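Local coordinates for protein ferredoxin (Mycobacterium smegmatis, PDB 2V2K) that transfers electrons in a wide variety of metabolic reactions by means of iron-sulfur clusters, as a seven-iron ferredoxin, at residues 24-36 with 89-103. Residues are numbered along the deposited sequence; the frame is centred on the assembly and turned at random.
Sequences CIYEGARMLYIHP and QTDNDPQAIKDLPPQ. With F3S (Fe3-s4 cluster), chain C.
Arg30 leaves the turn between strands 25-27 and 32-34 and runs along the C-terminal segment. Arg30 CB lies 3.6 Å from Ile97 CG2 and also touches the Asp93 carboxylate. CG continues over the same two groups. The chain then bends at chi2 and chi3, which carries the guanidinium to the backbone at Leu100 and Pro101. NE turns to Asp10, with which it forms a salt bridge. Arg30 NH1 donates to Leu100 O at 2.9 Å. NH2 reaches that same oxygen, so two nitrogens grip one acceptor end-on, close to the guanidinium plane. NH2 also makes a weak bond to Pro101 O. These bonds limit rotation of the group.

The Asp93 carboxylate accepts bonds from the turn backbone at Ala29 and Arg30. Asp93 OD1 takes the Ala29 N-H on the syn lone pair, with OD1 and Ala29 N 2.9 Å apart. Asp93 OD2 accepts two donors from opposite faces of the carboxylate: Arg30 N, in a nearly straight bond (164°), and Tyr33 OH at 2.7 Å. The carboxylate meets the tyrosine at the ring edge, with the two planes 70° apart. Three donors on a buried carboxylate would probably stabilise its negative charge.

At the other end, Thr90 N donates to Glu27 O at 3.1 Å. A water links that oxygen to Thr90 OG1. Gln89 CG packs against Glu27 CG at 3.7 Å, while the Glu27 carboxylate pairs with Lys12 and Lys14.

Segment 89-103 thus runs along the turn of the antiparallel hairpin 25-27/32-34. Ile97 of helix 95-98 packs against Met31 and against Ala70 of helix 67-73. Ile25, Leu32 and Ile34 touch strand 2-4, and they line the iron-sulfur cluster pockets.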
loop_
_atom_site.group_PDB
_atom_site.type_symbol
_atom_site.label_atom_id
_atom_site.label_comp_id
_atom_site.label_asym_id
_atom_site.label_seq_id
_atom_site.Cartn_x
_atom_site.Cartn_y
_atom_site.Cartn_z
ATOM N N CYS A 24 -5.796 1.315 7.856
ATOM C CA CYS A 24 -4.435 1.885 7.589
ATOM C C CYS A 24 -3.904 1.702 6.158
ATOM O O CYS A 24 -2.699 1.883 5.915
ATOM C CB CYS A 24 -3.408 1.336 8.573
ATOM S SG CYS A 24 -2.978 -0.375 8.298
ATOM N N ILE A 25 -4.801 1.389 5.206
ATOM C CA ILE A 25 -4.446 1.167 3.816
ATOM C C ILE A 25 -4.984 2.355 3.015
ATOM O O ILE A 25 -6.186 2.536 2.904
ATOM C CB ILE A 25 -4.961 -0.187 3.244
ATOM C CG1 ILE A 25 -4.746 -1.338 4.247
ATOM C CG2 ILE A 25 -4.233 -0.459 1.870
ATOM C CD1 ILE A 25 -4.995 -2.763 3.722
ATOM N N TYR A 26 -4.053 3.161 2.504
ATOM C CA TYR A 26 -4.341 4.469 1.914
ATOM C C TYR A 26 -4.132 4.463 0.402
ATOM O O TYR A 26 -3.216 3.800 -0.092
ATOM C CB TYR A 26 -3.456 5.551 2.516
ATOM C CG TYR A 26 -3.631 5.843 4.006
ATOM C CD1 TYR A 26 -4.167 7.054 4.448
ATOM C CD2 TYR A 26 -3.236 4.918 4.993
ATOM C CE1 TYR A 26 -4.304 7.346 5.835
ATOM C CE2 TYR A 26 -3.363 5.216 6.374
ATOM C CZ TYR A 26 -3.898 6.423 6.779
ATOM O OH TYR A 26 -4.041 6.702 8.132
ATOM N N GLU A 27 -4.945 5.249 -0.305
ATOM C CA GLU A 27 -4.938 5.232 -1.771
ATOM C C GLU A 27 -4.127 6.370 -2.408
ATOM O O GLU A 27 -4.369 7.540 -2.119
ATOM C CB GLU A 27 -6.363 5.300 -2.309
ATOM C CG GLU A 27 -6.449 5.018 -3.803
ATOM C CD GLU A 27 -7.854 5.030 -4.340
ATOM O OE1 GLU A 27 -8.808 5.144 -3.533
ATOM O OE2 GLU A 27 -8.019 4.950 -5.585
ATOM N N GLY A 28 -3.202 6.002 -3.288
ATOM C CA GLY A 28 -2.480 6.954 -4.147
ATOM C C GLY A 28 -3.049 6.905 -5.568
ATOM O O GLY A 28 -4.006 6.186 -5.841
ATOM N N ALA A 29 -2.448 7.676 -6.467
ATOM C CA ALA A 29 -2.786 7.642 -7.882
ATOM C C ALA A 29 -2.486 6.298 -8.547
ATOM O O ALA A 29 -3.250 5.860 -9.412
ATOM C CB ALA A 29 -2.038 8.759 -8.614
ATOM N N ARG A 30 -1.367 5.661 -8.174
ATOM C CA ARG A 30 -0.883 4.441 -8.827
ATOM C C ARG A 30 -1.187 3.125 -8.107
ATOM O O ARG A 30 -1.279 2.077 -8.750
ATOM C CB ARG A 30 0.646 4.503 -9.020
ATOM C CG ARG A 30 1.152 5.666 -9.827
ATOM C CD ARG A 30 0.599 5.709 -11.244
ATOM N NE ARG A 30 0.968 4.568 -12.095
ATOM C CZ ARG A 30 2.137 4.408 -12.723
ATOM N NH1 ARG A 30 3.119 5.295 -12.586
ATOM N NH2 ARG A 30 2.339 3.342 -13.495
ATOM N N MET A 31 -1.275 3.172 -6.784
ATOM C CA MET A 31 -1.485 1.958 -5.964
ATOM C C MET A 31 -2.013 2.356 -4.580
ATOM O O MET A 31 -2.188 3.543 -4.300
ATOM C CB MET A 31 -0.186 1.114 -5.840
ATOM C CG MET A 31 0.982 1.836 -5.201
ATOM S SD MET A 31 2.536 0.903 -5.218
ATOM C CE MET A 31 2.249 -0.382 -4.010
ATOM N N LEU A 32 -2.322 1.346 -3.758
ATOM C CA LEU A 32 -2.570 1.534 -2.328
ATOM C C LEU A 32 -1.285 1.245 -1.526
ATOM O O LEU A 32 -0.382 0.585 -2.013
ATOM C CB LEU A 32 -3.725 0.666 -1.829
ATOM C CG LEU A 32 -5.068 1.364 -1.995
ATOM C CD1 LEU A 32 -5.363 1.502 -3.499
ATOM C CD2 LEU A 32 -6.187 0.634 -1.263
ATOM N N TYR A 33 -1.237 1.794 -0.312
ATOM C CA TYR A 33 -0.059 1.788 0.573
ATOM C C TYR A 33 -0.483 1.501 2.013
ATOM O O TYR A 33 -1.458 2.099 2.512
ATOM C CB TYR A 33 0.657 3.143 0.517
ATOM C CG TYR A 33 1.084 3.626 -0.873
ATOM C CD1 TYR A 33 0.194 4.305 -1.725
ATOM C CD2 TYR A 33 2.373 3.410 -1.323
ATOM C CE1 TYR A 33 0.606 4.751 -2.996
ATOM C CE2 TYR A 33 2.791 3.846 -2.587
ATOM C CZ TYR A 33 1.902 4.523 -3.406
ATOM O OH TYR A 33 2.348 4.933 -4.648
ATOM N N ILE A 34 0.202 0.574 2.666
ATOM C CA ILE A 34 -0.052 0.235 4.094
ATOM C C ILE A 34 0.817 1.126 4.967
ATOM O O ILE A 34 2.057 1.164 4.790
ATOM C CB ILE A 34 0.223 -1.253 4.401
ATOM C CG1 ILE A 34 -0.825 -2.118 3.678
ATOM C CG2 ILE A 34 0.295 -1.496 5.927
ATOM C CD1 ILE A 34 -0.608 -3.632 3.725
ATOM N N HIS A 35 0.197 1.837 5.908
ATOM C CA HIS A 35 0.964 2.705 6.810
ATOM C C HIS A 35 1.704 1.863 7.833
ATOM O O HIS A 35 1.053 1.222 8.662
ATOM C CB HIS A 35 0.038 3.685 7.538
ATOM C CG HIS A 35 0.749 4.856 8.110
ATOM N ND1 HIS A 35 1.937 4.736 8.792
ATOM C CD2 HIS A 35 0.457 6.178 8.091
ATOM C CE1 HIS A 35 2.356 5.934 9.155
ATOM N NE2 HIS A 35 1.488 6.827 8.725
ATOM N N PRO A 36 3.049 1.859 7.780
ATOM C CA PRO A 36 3.849 0.973 8.637
ATOM C C PRO A 36 3.830 1.287 10.141
ATOM O O PRO A 36 4.218 0.432 10.948
ATOM C CB PRO A 36 5.279 1.159 8.106
ATOM C CG PRO A 36 5.293 2.449 7.503
ATOM C CD PRO A 36 3.925 2.700 6.937
ATOM N N GLN A 89 -8.362 9.474 -1.624
ATOM C CA GLN A 89 -7.240 9.357 -2.544
ATOM C C GLN A 89 -6.418 10.630 -2.507
ATOM O O GLN A 89 -6.989 11.721 -2.548
ATOM C CB GLN A 89 -7.710 9.111 -3.991
ATOM C CG GLN A 89 -6.620 8.538 -4.906
ATOM C CD GLN A 89 -6.034 9.505 -5.923
ATOM O OE1 GLN A 89 -5.602 10.616 -5.593
ATOM N NE2 GLN A 89 -5.994 9.065 -7.189
ATOM N N THR A 90 -5.095 10.499 -2.445
ATOM C CA THR A 90 -4.199 11.655 -2.476
ATOM C C THR A 90 -2.987 11.373 -3.374
ATOM O O THR A 90 -2.553 10.234 -3.505
ATOM C CB THR A 90 -3.707 12.094 -1.069
ATOM O OG1 THR A 90 -2.970 11.037 -0.458
ATOM C CG2 THR A 90 -4.859 12.487 -0.160
ATOM N N ASP A 91 -2.450 12.430 -3.989
ATOM C CA ASP A 91 -1.347 12.291 -4.941
ATOM C C ASP A 91 -0.011 12.334 -4.204
ATOM O O ASP A 91 0.823 13.212 -4.445
ATOM C CB ASP A 91 -1.444 13.356 -6.056
ATOM N N ASN A 92 0.183 11.366 -3.308
ATOM C CA ASN A 92 1.382 11.295 -2.486
ATOM C C ASN A 92 2.342 10.174 -2.895
ATOM O O ASN A 92 3.322 9.917 -2.209
ATOM C CB ASN A 92 0.976 11.177 -1.004
ATOM C CG ASN A 92 0.637 12.523 -0.390
ATOM O OD1 ASN A 92 1.512 13.372 -0.241
ATOM N ND2 ASN A 92 -0.628 12.730 -0.037
ATOM N N ASP A 93 2.091 9.528 -4.038
ATOM C CA ASP A 93 2.944 8.415 -4.479
ATOM C C ASP A 93 4.411 8.845 -4.529
ATOM O O ASP A 93 4.725 9.927 -5.052
ATOM C CB ASP A 93 2.520 7.926 -5.878
ATOM C CG ASP A 93 1.029 7.678 -5.998
ATOM O OD1 ASP A 93 0.263 8.681 -6.005
ATOM O OD2 ASP A 93 0.638 6.483 -6.085
ATOM N N PRO A 94 5.320 8.025 -3.985
ATOM C CA PRO A 94 6.744 8.356 -4.091
ATOM C C PRO A 94 7.272 8.376 -5.536
ATOM O O PRO A 94 6.748 7.681 -6.394
ATOM C CB PRO A 94 7.450 7.253 -3.281
ATOM C CG PRO A 94 6.439 6.226 -2.971
ATOM C CD PRO A 94 5.075 6.763 -3.252
ATOM N N GLN A 95 8.320 9.165 -5.779
ATOM C CA GLN A 95 8.909 9.295 -7.124
ATOM C C GLN A 95 9.086 7.954 -7.855
ATOM O O GLN A 95 8.690 7.818 -9.021
ATOM C CB GLN A 95 10.250 10.023 -7.062
ATOM C CG GLN A 95 10.717 10.585 -8.407
ATOM C CD GLN A 95 9.756 11.625 -8.990
ATOM O OE1 GLN A 95 9.412 12.608 -8.326
ATOM N NE2 GLN A 95 9.322 11.406 -10.240
ATOM N N ALA A 96 9.667 6.982 -7.150
ATOM C CA ALA A 96 9.942 5.643 -7.684
ATOM C C ALA A 96 8.714 4.961 -8.286
ATOM O O ALA A 96 8.834 4.235 -9.271
ATOM C CB ALA A 96 10.547 4.748 -6.586
ATOM N N ILE A 97 7.543 5.181 -7.693
ATOM C CA ILE A 97 6.283 4.617 -8.199
ATOM C C ILE A 97 5.659 5.542 -9.278
ATOM O O ILE A 97 5.094 5.063 -10.272
ATOM C CB ILE A 97 5.286 4.296 -7.028
ATOM C CG1 ILE A 97 5.708 3.013 -6.309
ATOM C CG2 ILE A 97 3.854 4.064 -7.532
ATOM C CD1 ILE A 97 6.900 3.144 -5.492
ATOM N N LYS A 98 5.764 6.857 -9.091
ATOM C CA LYS A 98 5.275 7.811 -10.093
ATOM C C LYS A 98 5.940 7.582 -11.445
ATOM O O LYS A 98 5.308 7.743 -12.477
ATOM C CB LYS A 98 5.548 9.252 -9.666
ATOM C CG LYS A 98 4.526 9.795 -8.718
ATOM C CD LYS A 98 4.633 11.306 -8.610
ATOM C CE LYS A 98 5.850 11.737 -7.834
ATOM N NZ LYS A 98 5.709 13.157 -7.431
ATOM N N ASP A 99 7.218 7.218 -11.427
ATOM C CA ASP A 99 7.991 7.038 -12.644
ATOM C C ASP A 99 7.713 5.749 -13.405
ATOM O O ASP A 99 8.075 5.656 -14.564
ATOM C CB ASP A 99 9.482 7.095 -12.326
ATOM C CG ASP A 99 9.954 8.493 -11.937
ATOM O OD1 ASP A 99 9.255 9.503 -12.235
ATOM O OD2 ASP A 99 11.047 8.572 -11.329
ATOM N N LEU A 100 7.071 4.759 -12.786
ATOM C CA LEU A 100 6.780 3.510 -13.500
ATOM C C LEU A 100 5.911 3.742 -14.755
ATOM O O LEU A 100 4.946 4.478 -14.695
ATOM C CB LEU A 100 6.057 2.524 -12.575
ATOM C CG LEU A 100 6.833 1.963 -11.391
ATOM C CD1 LEU A 100 5.883 1.164 -10.525
ATOM C CD2 LEU A 100 7.993 1.105 -11.840
ATOM N N PRO A 101 6.231 3.089 -15.902
ATOM C CA PRO A 101 5.305 3.250 -17.047
ATOM C C PRO A 101 3.898 2.717 -16.741
ATOM O O PRO A 101 3.763 1.892 -15.840
ATOM C CB PRO A 101 5.952 2.411 -18.162
ATOM C CG PRO A 101 7.390 2.234 -17.735
ATOM C CD PRO A 101 7.377 2.225 -16.233
ATOM N N PRO A 102 2.865 3.190 -17.473
ATOM C CA PRO A 102 1.521 2.643 -17.303
ATOM C C PRO A 102 1.509 1.120 -17.405
ATOM O O PRO A 102 2.185 0.555 -18.272
ATOM C CB PRO A 102 0.738 3.229 -18.477
ATOM C CG PRO A 102 1.478 4.461 -18.867
ATOM C CD PRO A 102 2.912 4.239 -18.507
ATOM N N GLN A 103 0.730 0.469 -16.545
ATOM C CA GLN A 103 0.572 -0.995 -16.572
ATOM C C GLN A 103 -0.909 -1.374 -16.732
ATOM O O GLN A 103 -1.812 -0.561 -16.509
ATOM C CB GLN A 103 1.189 -1.620 -15.305
ATOM C CG GLN A 103 2.479 -0.909 -14.865
ATOM C CD GLN A 103 3.352 -1.702 -13.906
ATOM O OE1 GLN A 103 3.004 -2.809 -13.490
ATOM N NE2 GLN A 103 4.507 -1.131 -13.549
HETATM FE FE1 F3S C . -1.968 -4.396 8.691
HETATM FE FE3 F3S C . -3.419 -5.775 6.815
HETATM FE FE4 F3S C . -4.605 -3.983 8.450
HETATM S S1 F3S C . -1.799 -6.606 8.184
HETATM S S2 F3S C . -3.450 -4.129 10.429
HETATM S S3 F3S C . -2.964 -3.513 6.846
HETATM S S4 F3S C . -5.483 -6.035 7.814
HETATM O O HOH W 1 -4.422 8.814 0.476
#